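Lysine/ornithine decarboxylase (Vibrio vulnificus, PDB 2PLJ) catalyses the decarboxylation of L-lysine and L-ornithine, probably with pyridoxal phosphate as cofactor, giving the diamines cadaverine and putrescine. Local coordinates at residues G330-D335 / D360-I365; Y338-I343 / E367-P372; M307-A310 / Q315-Y318; F256-T261 / C296-T301. One frame throughout, in Å; residues are numbered along the deposited sequence.

Interaction 1: G330-D335 / D360-I365; sequences GLMFDD and DSVDVI. With P3T ((4-{[(4-aminobutyl)amino]methyl}-5-hydroxy-6-methylpyridin-3-yl)methyl dihydrogen phosphate), chain D; P3T ((4-{[(4-aminobutyl)amino]methyl}-5-hydroxy-6-methylpyridin-3-yl)methyl dihydrogen phosphate), chain E.
Between the two active sites of the dimer, L331 and M332 of helix 330-333 pack on V362 and I365 of the loop that follows strand 349-355. L331 sends CD1 against the backbone of I365, 3.7 Å from its CA. The CG2 branch of I365 lies a little further from the same methyl. M332 is modelled in two conformers. In one, bent at chi2 and chi3, its CE lies 4.1 Å from V362 CG2, so this contact is less certain. F333 of the second subunit packs on both M332 and V362.

Two aspartates of the segments reach the bound ligands. With chi1 at -168°, D334 swings its carboxylate away from the backbone N and up to the amine of P3T chain D. Its OD1 accepts a 2.8 Å hydrogen bond from NAB of that ligand and also forms a salt bridge with R293. D360 makes an Asx turn: OD1 takes the N-H of V362 at 3.0 Å, from above the carboxylate plane. D360 OD2 is hydrogen-bonded to Y325 OH and lies 3.5 Å from NAB of P3T chain E. That amine is hydrogen-bonded to D334 of the second subunit. Carboxylates from both chains near one amine are consistent with basic substrates.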
loop_
_atom_site.group_PDB
_atom_site.type_symbol
_atom_site.label_atom_id
_atom_site.label_comp_id
_atom_site.label_asym_id
_atom_site.label_seq_id
_atom_site.Cartn_x
_atom_site.Cartn_y
_atom_site.Cartn_z
ATOM N N GLY A 330 6.041 1.264 -4.303
ATOM C CA GLY A 330 7.263 2.047 -3.961
ATOM C C GLY A 330 7.272 3.467 -4.540
ATOM O O GLY A 330 7.897 4.362 -3.988
ATOM N N LEU A 331 6.519 3.696 -5.623
ATOM C CA LEU A 331 6.343 5.069 -6.145
ATOM C C LEU A 331 5.720 5.968 -5.092
ATOM O O LEU A 331 6.057 7.142 -4.999
ATOM C CB LEU A 331 5.458 5.091 -7.390
ATOM C CG LEU A 331 5.999 4.297 -8.590
ATOM C CD1 LEU A 331 4.956 4.419 -9.719
ATOM C CD2 LEU A 331 7.336 4.778 -9.071
ATOM N N MET A 332 4.844 5.387 -4.277
ATOM C CA MET A 332 4.151 6.084 -3.206
ATOM C C MET A 332 4.903 6.069 -1.871
ATOM O O MET A 332 5.112 7.126 -1.258
ATOM C CB MET A 332 2.744 5.490 -3.034
ATOM C CG MET A 332 1.840 5.663 -4.281
ATOM S SD MET A 332 1.540 7.379 -4.773
ATOM C CE MET A 332 0.328 7.902 -3.567
ATOM N N PHE A 333 5.306 4.883 -1.429
ATOM C CA PHE A 333 5.878 4.758 -0.088
ATOM C C PHE A 333 7.399 4.959 -0.047
ATOM O O PHE A 333 7.963 5.235 1.041
ATOM C CB PHE A 333 5.593 3.361 0.451
ATOM C CG PHE A 333 4.127 3.101 0.795
ATOM C CD1 PHE A 333 3.550 3.767 1.892
ATOM C CD2 PHE A 333 3.372 2.137 0.093
ATOM C CE1 PHE A 333 2.208 3.536 2.273
ATOM C CE2 PHE A 333 2.019 1.860 0.466
ATOM C CZ PHE A 333 1.443 2.572 1.580
ATOM N N ASP A 334 8.064 4.774 -1.188
ATOM C CA ASP A 334 9.555 4.776 -1.237
ATOM C C ASP A 334 10.093 5.890 -2.126
ATOM O O ASP A 334 11.296 5.909 -2.428
ATOM C CB ASP A 334 10.055 3.414 -1.771
ATOM C CG ASP A 334 11.577 3.197 -1.585
ATOM O OD1 ASP A 334 12.119 3.430 -0.456
ATOM O OD2 ASP A 334 12.214 2.745 -2.582
ATOM N N ASP A 335 9.206 6.811 -2.537
ATOM C CA ASP A 335 9.611 7.974 -3.345
ATOM C C ASP A 335 10.431 7.473 -4.544
ATOM O O ASP A 335 11.423 8.082 -4.947
ATOM C CB ASP A 335 10.411 8.965 -2.466
ATOM C CG ASP A 335 10.712 10.293 -3.156
ATOM O OD1 ASP A 335 9.850 10.797 -3.895
ATOM O OD2 ASP A 335 11.821 10.830 -2.936
ATOM N N ASP A 360 -8.565 3.989 -9.733
ATOM C CA ASP A 360 -8.117 5.198 -9.121
ATOM C C ASP A 360 -7.279 6.028 -10.083
ATOM O O ASP A 360 -6.321 5.541 -10.673
ATOM C CB ASP A 360 -7.274 4.811 -7.915
ATOM C CG ASP A 360 -7.174 5.907 -6.918
ATOM O OD1 ASP A 360 -7.182 7.096 -7.324
ATOM O OD2 ASP A 360 -7.114 5.561 -5.718
ATOM N N SER A 361 -7.643 7.296 -10.241
ATOM C CA SER A 361 -6.835 8.198 -11.071
ATOM C C SER A 361 -5.391 8.375 -10.538
ATOM O O SER A 361 -4.481 8.696 -11.299
ATOM C CB SER A 361 -7.554 9.547 -11.264
ATOM O OG SER A 361 -7.798 10.135 -9.999
ATOM N N VAL A 362 -5.175 8.134 -9.243
ATOM C CA VAL A 362 -3.836 8.221 -8.633
ATOM C C VAL A 362 -2.940 7.059 -9.121
ATOM O O VAL A 362 -1.702 7.147 -9.061
ATOM C CB VAL A 362 -3.882 8.184 -7.055
ATOM C CG1 VAL A 362 -4.214 6.780 -6.514
ATOM C CG2 VAL A 362 -2.532 8.614 -6.469
ATOM N N ASP A 363 -3.571 5.984 -9.599
ATOM C CA ASP A 363 -2.817 4.801 -9.982
ATOM C C ASP A 363 -2.202 4.992 -11.379
ATOM O O ASP A 363 -2.697 4.478 -12.391
ATOM C CB ASP A 363 -3.704 3.559 -9.926
ATOM C CG ASP A 363 -2.929 2.275 -10.161
ATOM O OD1 ASP A 363 -1.682 2.343 -10.369
ATOM O OD2 ASP A 363 -3.575 1.199 -10.107
ATOM N N VAL A 364 -1.094 5.723 -11.399
ATOM C CA VAL A 364 -0.330 6.009 -12.622
ATOM C C VAL A 364 1.141 5.757 -12.317
ATOM O O VAL A 364 1.655 6.252 -11.289
ATOM C CB VAL A 364 -0.574 7.451 -13.072
ATOM C CG1 VAL A 364 0.386 7.862 -14.207
ATOM C CG2 VAL A 364 -2.043 7.589 -13.477
ATOM N N ILE A 365 1.803 4.984 -13.185
ATOM C CA ILE A 365 3.211 4.605 -12.980
ATOM C C ILE A 365 4.180 5.568 -13.663
ATOM O O ILE A 365 5.271 5.838 -13.145
ATOM C CB ILE A 365 3.467 3.180 -13.562
ATOM C CG1 ILE A 365 2.590 2.133 -12.857
ATOM C CG2 ILE A 365 4.971 2.879 -13.597
ATOM C CD1 ILE A 365 2.345 0.899 -13.783
HETATM O OAE P3T D . 19.610 -1.170 3.427
HETATM P PAU P3T D . 18.190 -0.457 3.454
HETATM O OAF P3T D . 17.096 -1.385 2.741
HETATM O OAC P3T D . 18.171 0.957 2.905
HETATM O OAP P3T D . 17.630 -0.356 4.970
HETATM C CAM P3T D . 17.418 -1.620 5.728
HETATM C CAS P3T D . 17.138 -1.184 7.173
HETATM C CAH P3T D . 18.143 -1.552 8.077
HETATM N NAO P3T D . 18.028 -1.220 9.364
HETATM C CAQ P3T D . 17.004 -0.514 9.829
HETATM C CAA P3T D . 16.968 -0.141 11.332
HETATM C CAR P3T D . 15.974 -0.082 8.968
HETATM O OAD P3T D . 14.948 0.617 9.473
HETATM C CAT P3T D . 16.041 -0.410 7.596
HETATM C CAG P3T D . 14.972 -0.031 6.728
HETATM N NAN P3T D . 14.203 1.002 7.042
HETATM C CAL P3T D . 13.023 1.507 6.269
HETATM C CAK P3T D . 13.313 1.668 4.767
HETATM C CAJ P3T D . 11.964 2.106 4.117
HETATM C CAI P3T D . 12.121 2.297 2.604
HETATM N NAB P3T D . 10.919 2.917 1.995
HETATM O OAE P3T E . -18.561 7.163 -3.791
HETATM P PAU P3T E . -16.965 7.107 -3.935
HETATM O OAF P3T E . -16.439 6.042 -2.865
HETATM O OAC P3T E . -16.274 8.476 -3.878
HETATM O OAP P3T E . -16.578 6.556 -5.331
HETATM C CAM P3T E . -16.976 5.138 -5.669
HETATM C CAS P3T E . -16.685 4.919 -7.157
HETATM C CAH P3T E . -17.819 4.742 -7.968
HETATM N NAO P3T E . -17.681 4.560 -9.272
HETATM C CAQ P3T E . -16.498 4.527 -9.906
HETATM C CAA P3T E . -16.405 4.319 -11.439
HETATM C CAR P3T E . -15.322 4.697 -9.143
HETATM O OAD P3T E . -14.135 4.672 -9.753
HETATM C CAT P3T E . -15.412 4.912 -7.747
HETATM C CAG P3T E . -14.207 5.043 -6.990
HETATM N NAN P3T E . -13.091 5.493 -7.578
HETATM C CAL P3T E . -11.736 5.659 -6.946
HETATM C CAK P3T E . -11.765 6.231 -5.528
HETATM C CAJ P3T E . -10.322 6.254 -4.958
HETATM C CAI P3T E . -10.279 6.939 -3.574
HETATM N NAB P3T E . -8.882 7.075 -3.098
#

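Interaction 2: Y338-I343 / E367-P372; sequences YPLTTI and ENILLP
L340 and I369 meet inside the beta-barrel domain, between strands 340-342 and 369-372. The two strands belong to one curled sheet but are not paired neighbours in it. They run nearly parallel, 16° apart, and their axes come within 8.3 Å. Side chains make the contact between them.

L340 can be followed outward. Its CB already touches I369 CD1, at 4.1 Å. With chi1 at -61°, CG lies beside the backbone N and the chain runs on to CD1. That methyl meets the same I369 CD1, again at 4.1 Å, and it also packs on I365. I369 reaches toward L340 because its CG1 is anti to the backbone N (chi1 -178°), and the two side chains cross at about a right angle. L354 of strand 349-355 and F328 also pack on L340.

Further along, T342 splits its two branches between two residues. CG2 touches L371 CD2 at 3.9 Å. OG1 is hydrogen-bonded to the carbonyl O of K344, two residues on. The side chains of T342 and P372 run past each other in opposite directions, and the same T342 OG1 lies 3.9 Å from P372 CG.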
loop_
_atom_site.group_PDB
_atom_site.type_symbol
_atom_site.label_atom_id
_atom_site.label_comp_id
_atom_site.label_asym_id
_atom_site.label_seq_id
_atom_site.Cartn_x
_atom_site.Cartn_y
_atom_site.Cartn_z
ATOM N N TYR A 338 11.697 3.833 -11.172
ATOM C CA TYR A 338 12.358 2.648 -11.723
ATOM C C TYR A 338 12.582 2.802 -13.216
ATOM O O TYR A 338 11.696 3.326 -13.910
ATOM C CB TYR A 338 11.542 1.352 -11.471
ATOM C CG TYR A 338 11.045 1.247 -10.042
ATOM C CD1 TYR A 338 11.875 0.734 -9.037
ATOM C CD2 TYR A 338 9.751 1.691 -9.703
ATOM C CE1 TYR A 338 11.451 0.686 -7.706
ATOM C CE2 TYR A 338 9.293 1.634 -8.372
ATOM C CZ TYR A 338 10.159 1.122 -7.390
ATOM O OH TYR A 338 9.693 1.044 -6.110
ATOM N N PRO A 339 13.712 2.268 -13.722
ATOM C CA PRO A 339 13.871 2.211 -15.195
ATOM C C PRO A 339 12.765 1.315 -15.754
ATOM O O PRO A 339 12.488 0.271 -15.193
ATOM C CB PRO A 339 15.248 1.562 -15.404
ATOM C CG PRO A 339 15.926 1.561 -14.030
ATOM C CD PRO A 339 14.828 1.615 -13.003
ATOM N N LEU A 340 12.147 1.753 -16.838
ATOM C CA LEU A 340 11.067 1.017 -17.513
ATOM C C LEU A 340 11.431 0.816 -18.978
ATOM O O LEU A 340 12.006 1.706 -19.616
ATOM C CB LEU A 340 9.741 1.779 -17.407
ATOM C CG LEU A 340 9.170 2.050 -16.000
ATOM C CD1 LEU A 340 8.003 3.040 -16.079
ATOM C CD2 LEU A 340 8.774 0.758 -15.303
ATOM N N THR A 341 11.088 -0.352 -19.509
ATOM C CA THR A 341 11.309 -0.614 -20.919
ATOM C C THR A 341 10.181 -1.485 -21.466
ATOM O O THR A 341 9.253 -1.874 -20.727
ATOM C CB THR A 341 12.754 -1.197 -21.169
ATOM O OG1 THR A 341 13.070 -1.159 -22.566
ATOM C CG2 THR A 341 12.911 -2.612 -20.612
ATOM N N THR A 342 10.240 -1.758 -22.764
ATOM C CA THR A 342 9.267 -2.633 -23.399
ATOM C C THR A 342 10.050 -3.635 -24.218
ATOM O O THR A 342 11.193 -3.365 -24.601
ATOM C CB THR A 342 8.320 -1.823 -24.327
ATOM O OG1 THR A 342 9.105 -1.035 -25.234
ATOM C CG2 THR A 342 7.447 -0.909 -23.487
ATOM N N ILE A 343 9.458 -4.800 -24.457
ATOM C CA ILE A 343 10.082 -5.774 -25.359
ATOM C C ILE A 343 10.068 -5.195 -26.764
ATOM O O ILE A 343 11.106 -5.188 -27.437
ATOM C CB ILE A 343 9.435 -7.176 -25.265
ATOM C CG1 ILE A 343 9.745 -7.801 -23.891
ATOM C CG2 ILE A 343 9.931 -8.098 -26.424
ATOM C CD1 ILE A 343 8.916 -9.029 -23.567
ATOM N N GLU A 367 3.737 9.279 -15.802
ATOM C CA GLU A 367 2.840 10.337 -16.324
ATOM C C GLU A 367 3.184 10.743 -17.754
ATOM O O GLU A 367 2.314 11.171 -18.513
ATOM C CB GLU A 367 2.870 11.586 -15.424
ATOM C CG GLU A 367 2.156 11.399 -14.073
ATOM C CD GLU A 367 2.238 12.647 -13.200
ATOM O OE1 GLU A 367 2.254 13.764 -13.769
ATOM O OE2 GLU A 367 2.299 12.512 -11.946
ATOM N N ASN A 368 4.454 10.626 -18.120
ATOM C CA ASN A 368 4.905 11.012 -19.449
ATOM C C ASN A 368 6.076 10.099 -19.758
ATOM O O ASN A 368 7.083 10.106 -19.038
ATOM C CB ASN A 368 5.329 12.499 -19.476
ATOM C CG ASN A 368 5.554 13.025 -20.891
ATOM O OD1 ASN A 368 4.938 12.558 -21.851
ATOM N ND2 ASN A 368 6.429 14.036 -21.021
ATOM N N ILE A 369 5.930 9.269 -20.779
ATOM C CA ILE A 369 6.996 8.360 -21.191
ATOM C C ILE A 369 6.876 8.087 -22.687
ATOM O O ILE A 369 5.768 7.846 -23.195
ATOM C CB ILE A 369 6.941 7.040 -20.370
ATOM C CG1 ILE A 369 8.083 6.086 -20.762
ATOM C CG2 ILE A 369 5.557 6.400 -20.485
ATOM C CD1 ILE A 369 8.334 4.925 -19.717
ATOM N N LEU A 370 8.002 8.144 -23.398
ATOM C CA LEU A 370 8.009 7.833 -24.833
ATOM C C LEU A 370 8.112 6.336 -25.063
ATOM O O LEU A 370 9.009 5.677 -24.533
ATOM C CB LEU A 370 9.144 8.555 -25.575
ATOM C CG LEU A 370 9.131 10.087 -25.542
ATOM C CD1 LEU A 370 10.413 10.657 -26.136
ATOM C CD2 LEU A 370 7.909 10.650 -26.256
ATOM N N LEU A 371 7.170 5.802 -25.829
ATOM C CA LEU A 371 7.119 4.371 -26.092
ATOM C C LEU A 371 6.693 4.090 -27.516
ATOM O O LEU A 371 5.911 4.853 -28.106
ATOM C CB LEU A 371 6.135 3.671 -25.144
ATOM C CG LEU A 371 6.299 3.719 -23.621
ATOM C CD1 LEU A 371 5.094 3.039 -23.000
ATOM C CD2 LEU A 371 7.595 3.018 -23.127
ATOM N N PRO A 372 7.182 2.972 -28.076
ATOM C CA PRO A 372 6.616 2.530 -29.336
ATOM C C PRO A 372 5.130 2.176 -29.145
ATOM O O PRO A 372 4.677 1.961 -28.003
ATOM C CB PRO A 372 7.448 1.286 -29.689
ATOM C CG PRO A 372 8.071 0.857 -28.445
ATOM C CD PRO A 372 8.227 2.058 -27.568
#

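Interaction 3: M307-A310 / Q315-Y318; sequences MGQA and QIWY
Strands 307-310 and 315-318 form an antiparallel hairpin; their axes approach to 4.8 Å, with 163° between directions. A310 and W317 are the hydrogen-bonded pair. A310 N gives to W317 O at 3.0 Å, and W317 N gives to A310 O at 2.7 Å. W317 O also receives a CA-H contact from Q309. M307 and G308 together face Y319, which makes a classic beta bulge.

Q309 and Y318, a non-hydrogen-bonded pair, lie side by side on one face of the sheet. Q309 CB sits 3.8 Å from Y318 CD1. The Q309 chain runs extended beyond CG and brings OE1 to 3.7 Å from Y318 CE1, with amide and ring planes 80° apart. Both polar ends are fixed from outside: Q309 OE1 accepts from K373 NZ, Q309 NE2 gives to L374 O, and Y318 OH bonds to L374 N. I316 CG2 lies over the rim of one face of the Y318 ring, 3.5 Å above its plane. W317, which with A310 points to the opposite face of the sheet, has CB 3.5 Å from A310 O.

K158 NZ of the second subunit is hydrogen-bonded to M307 O, so the hairpin borders the other chain. Within its own sheet, strand 300-312 pairs with strand 315-320, which pairs in turn with strand 349-355, in parallel.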
loop_
_atom_site.group_PDB
_atom_site.type_symbol
_atom_site.label_atom_id
_atom_site.label_comp_id
_atom_site.label_asym_id
_atom_site.label_seq_id
_atom_site.Cartn_x
_atom_site.Cartn_y
_atom_site.Cartn_z
ATOM N N MET A 307 -3.585 -4.191 -20.571
ATOM C CA MET A 307 -4.992 -4.643 -20.558
ATOM C C MET A 307 -5.859 -3.938 -21.599
ATOM O O MET A 307 -6.774 -4.543 -22.174
ATOM C CB MET A 307 -5.602 -4.444 -19.165
ATOM C CG MET A 307 -4.886 -5.226 -18.059
ATOM S SD MET A 307 -5.878 -5.314 -16.544
ATOM C CE MET A 307 -6.312 -3.587 -16.246
ATOM N N GLY A 308 -5.565 -2.659 -21.822
ATOM C CA GLY A 308 -6.268 -1.845 -22.813
ATOM C C GLY A 308 -5.559 -0.513 -22.949
ATOM O O GLY A 308 -4.481 -0.282 -22.359
ATOM N N GLN A 309 -6.188 0.362 -23.710
ATOM C CA GLN A 309 -5.540 1.606 -24.099
ATOM C C GLN A 309 -6.517 2.591 -24.709
ATOM O O GLN A 309 -7.530 2.187 -25.292
ATOM C CB GLN A 309 -4.396 1.321 -25.081
ATOM C CG GLN A 309 -4.789 0.488 -26.322
ATOM C CD GLN A 309 -3.610 0.220 -27.214
ATOM O OE1 GLN A 309 -3.181 1.090 -27.978
ATOM N NE2 GLN A 309 -3.075 -0.986 -27.131
ATOM N N ALA A 310 -6.205 3.877 -24.566
ATOM C CA ALA A 310 -7.016 4.947 -25.168
ATOM C C ALA A 310 -6.167 6.186 -25.404
ATOM O O ALA A 310 -5.250 6.454 -24.625
ATOM C CB ALA A 310 -8.187 5.285 -24.247
ATOM N N GLN A 315 -2.147 11.966 -25.915
ATOM C CA GLN A 315 -1.262 10.924 -25.379
ATOM C C GLN A 315 -1.955 9.574 -25.402
ATOM O O GLN A 315 -3.174 9.523 -25.200
ATOM C CB GLN A 315 -0.857 11.239 -23.945
ATOM C CG GLN A 315 0.430 12.040 -23.868
ATOM C CD GLN A 315 0.902 12.194 -22.456
ATOM O OE1 GLN A 315 0.142 12.659 -21.608
ATOM N NE2 GLN A 315 2.166 11.799 -22.179
ATOM N N ILE A 316 -1.191 8.502 -25.646
ATOM C CA ILE A 316 -1.745 7.159 -25.580
ATOM C C ILE A 316 -1.601 6.664 -24.147
ATOM O O ILE A 316 -0.468 6.530 -23.638
ATOM C CB ILE A 316 -1.069 6.125 -26.527
ATOM C CG1 ILE A 316 -1.080 6.593 -27.994
ATOM C CG2 ILE A 316 -1.765 4.738 -26.396
ATOM C CD1 ILE A 316 -0.468 5.552 -28.962
ATOM N N TRP A 317 -2.738 6.416 -23.509
ATOM C CA TRP A 317 -2.750 5.776 -22.178
ATOM C C TRP A 317 -2.779 4.252 -22.321
ATOM O O TRP A 317 -3.662 3.711 -22.986
ATOM C CB TRP A 317 -3.982 6.212 -21.393
ATOM C CG TRP A 317 -3.899 7.591 -20.825
ATOM C CD1 TRP A 317 -3.771 8.779 -21.519
ATOM C CD2 TRP A 317 -3.936 7.937 -19.437
ATOM N NE1 TRP A 317 -3.739 9.844 -20.638
ATOM C CE2 TRP A 317 -3.827 9.350 -19.355
ATOM C CE3 TRP A 317 -4.034 7.193 -18.257
ATOM C CZ2 TRP A 317 -3.838 10.035 -18.124
ATOM C CZ3 TRP A 317 -4.049 7.871 -17.031
ATOM C CH2 TRP A 317 -3.935 9.276 -16.976
ATOM N N TYR A 318 -1.801 3.582 -21.708
ATOM C CA TYR A 318 -1.821 2.130 -21.538
ATOM C C TYR A 318 -2.211 1.780 -20.096
ATOM O O TYR A 318 -1.642 2.330 -19.153
ATOM C CB TYR A 318 -0.453 1.517 -21.857
ATOM C CG TYR A 318 0.005 1.807 -23.276
ATOM C CD1 TYR A 318 -0.656 1.227 -24.364
ATOM C CD2 TYR A 318 1.081 2.675 -23.530
ATOM C CE1 TYR A 318 -0.255 1.467 -25.681
ATOM C CE2 TYR A 318 1.491 2.945 -24.855
ATOM C CZ TYR A 318 0.818 2.324 -25.922
ATOM O OH TYR A 318 1.188 2.574 -27.226
#

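Interaction 4: F256-T261 / C296-T301; sequences FPVNYT and CAPAVT
Chi1 of -58° in V258 sets CG2 on A297 and CG1 toward P298, while chi1 of -73° in Y260 brings its OH to A297. In V258, CG1 stands beside the backbone N, and CG2 is wedged between N and the carbonyl carbon. V258 CG2 rests on A297 CB at 3.9 Å, and V258 CG1 reaches P298 CG at 4.3 Å. Y260 also keeps its CG beside the backbone N. Its ring then extends far enough for OH to lie 3.6 Å from A297 CB. V258 CG2 and Y260 OH meet the A297 methyl from the same side, about 60° apart, and touch each other.

The hydroxyl of Y260 is not left to this apolar contact. It is hydrogen-bonded to R293 NH1. R293 also gives its backbone N to P3T, so Y260 may act as a second-shell residue that helps to place it. The A297 side chain itself is about 8 Å from P3T.

Helix 293-296 lies against V258 and leads directly into A297. A backbone bond from A299 N to C296 O, 3.0 Å long, closes the turn that carries A297 and P298. Helix 62-75 packs on P298. Beyond the turn the chain enters strand 300-312, which pairs with strand 57-61.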
loop_
_atom_site.group_PDB
_atom_site.type_symbol
_atom_site.label_atom_id
_atom_site.label_comp_id
_atom_site.label_asym_id
_atom_site.label_seq_id
_atom_site.Cartn_x
_atom_site.Cartn_y
_atom_site.Cartn_z
ATOM N N PHE A 256 22.811 1.392 2.151
ATOM C CA PHE A 256 23.739 1.360 1.025
ATOM C C PHE A 256 22.902 1.460 -0.233
ATOM O O PHE A 256 21.860 0.801 -0.344
ATOM C CB PHE A 256 24.541 0.050 1.047
ATOM C CG PHE A 256 25.160 -0.224 2.391
ATOM C CD1 PHE A 256 26.288 0.493 2.814
ATOM C CD2 PHE A 256 24.535 -1.106 3.285
ATOM C CE1 PHE A 256 26.832 0.258 4.093
ATOM C CE2 PHE A 256 25.073 -1.341 4.560
ATOM C CZ PHE A 256 26.230 -0.650 4.962
ATOM N N PRO A 257 23.320 2.344 -1.150
ATOM C CA PRO A 257 22.488 2.680 -2.304
ATOM C C PRO A 257 22.715 1.792 -3.533
ATOM O O PRO A 257 23.787 1.197 -3.709
ATOM C CB PRO A 257 22.918 4.131 -2.605
ATOM C CG PRO A 257 24.429 4.101 -2.335
ATOM C CD PRO A 257 24.541 3.179 -1.083
ATOM N N VAL A 258 21.704 1.756 -4.396
ATOM C CA VAL A 258 21.813 1.056 -5.683
ATOM C C VAL A 258 21.363 1.979 -6.811
ATOM O O VAL A 258 20.712 3.001 -6.576
ATOM C CB VAL A 258 20.954 -0.232 -5.707
ATOM C CG1 VAL A 258 21.358 -1.159 -4.593
ATOM C CG2 VAL A 258 19.479 0.098 -5.641
ATOM N N ASN A 259 21.710 1.602 -8.030
ATOM C CA ASN A 259 21.329 2.390 -9.197
ATOM C C ASN A 259 19.878 2.177 -9.528
ATOM O O ASN A 259 19.455 1.032 -9.711
ATOM C CB ASN A 259 22.167 2.001 -10.410
ATOM C CG ASN A 259 23.627 2.327 -10.214
ATOM O OD1 ASN A 259 24.485 1.453 -10.281
ATOM N ND2 ASN A 259 23.904 3.559 -9.907
ATOM N N TYR A 260 19.136 3.277 -9.621
ATOM C CA TYR A 260 17.799 3.250 -10.240
ATOM C C TYR A 260 17.916 3.926 -11.595
ATOM O O TYR A 260 18.401 3.319 -12.539
ATOM C CB TYR A 260 16.732 3.894 -9.345
ATOM C CG TYR A 260 16.416 2.993 -8.180
ATOM C CD1 TYR A 260 15.479 1.949 -8.313
ATOM C CD2 TYR A 260 17.092 3.142 -6.964
ATOM C CE1 TYR A 260 15.199 1.090 -7.237
ATOM C CE2 TYR A 260 16.832 2.299 -5.885
ATOM C CZ TYR A 260 15.892 1.261 -6.022
ATOM O OH TYR A 260 15.671 0.431 -4.916
ATOM N N THR A 261 17.503 5.183 -11.700
ATOM C CA THR A 261 17.658 5.883 -12.990
ATOM C C THR A 261 18.852 6.835 -12.986
ATOM O O THR A 261 19.146 7.453 -14.000
ATOM C CB THR A 261 16.384 6.648 -13.408
ATOM O OG1 THR A 261 16.123 7.685 -12.454
ATOM C CG2 THR A 261 15.180 5.684 -13.488
ATOM N N CYS A 296 18.751 -6.946 -2.321
ATOM C CA CYS A 296 17.569 -7.437 -3.064
ATOM C C CYS A 296 17.147 -6.582 -4.236
ATOM O O CYS A 296 16.600 -7.104 -5.192
ATOM C CB CYS A 296 16.356 -7.682 -2.150
ATOM S SG CYS A 296 15.884 -6.236 -1.210
ATOM N N ALA A 297 17.379 -5.268 -4.160
ATOM C CA ALA A 297 16.767 -4.405 -5.193
ATOM C C ALA A 297 17.070 -4.835 -6.659
ATOM O O ALA A 297 16.150 -4.906 -7.477
ATOM C CB ALA A 297 17.101 -2.902 -4.964
ATOM N N PRO A 298 18.356 -5.073 -6.992
ATOM C CA PRO A 298 18.706 -5.381 -8.407
ATOM C C PRO A 298 18.284 -6.765 -8.858
ATOM O O PRO A 298 18.356 -7.079 -10.063
ATOM C CB PRO A 298 20.233 -5.297 -8.400
ATOM C CG PRO A 298 20.576 -4.441 -7.179
ATOM C CD PRO A 298 19.563 -4.902 -6.157
ATOM N N ALA A 299 17.841 -7.588 -7.914
ATOM C CA ALA A 299 17.621 -9.012 -8.181
ATOM C C ALA A 299 16.238 -9.318 -8.770
ATOM O O ALA A 299 15.969 -10.486 -9.126
ATOM C CB ALA A 299 17.856 -9.836 -6.901
ATOM N N VAL A 300 15.378 -8.311 -8.890
ATOM C CA VAL A 300 14.011 -8.572 -9.344
ATOM C C VAL A 300 13.689 -7.704 -10.558
ATOM O O VAL A 300 14.016 -6.512 -10.582
ATOM C CB VAL A 300 12.951 -8.360 -8.201
ATOM C CG1 VAL A 300 11.517 -8.509 -8.730
ATOM C CG2 VAL A 300 13.224 -9.318 -7.008
ATOM N N THR A 301 13.059 -8.317 -11.553
ATOM C CA THR A 301 12.568 -7.618 -12.744
ATOM C C THR A 301 11.060 -7.764 -12.793
ATOM O O THR A 301 10.561 -8.884 -12.666
ATOM C CB THR A 301 13.169 -8.312 -13.976
ATOM O OG1 THR A 301 14.598 -8.262 -13.874
ATOM C CG2 THR A 301 12.716 -7.585 -15.279
#

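How the interactions relate
The contacts come along the chain as interaction 4, then 3, with the segments of 1 and 2 alternating after them. Interaction 4 probably lies near the junction of the alpha/beta barrel and the beta-barrel domain. Strand 300-312 runs from it to interaction 3, whose centre is about 28 Å away. Interactions 2 and 3 reach the same mixed sheet, with centres about 13 Å apart. Interaction 1 packs against both: L331 on Y338 of interaction 2, and V364 on W317 of interaction 3. P339 of interaction 2 touches Y260 of interaction 4. Interactions 1 and 3 both touch the second subunit, and interaction 1 also carries pocket residues, so pocket and dimer interface meet there.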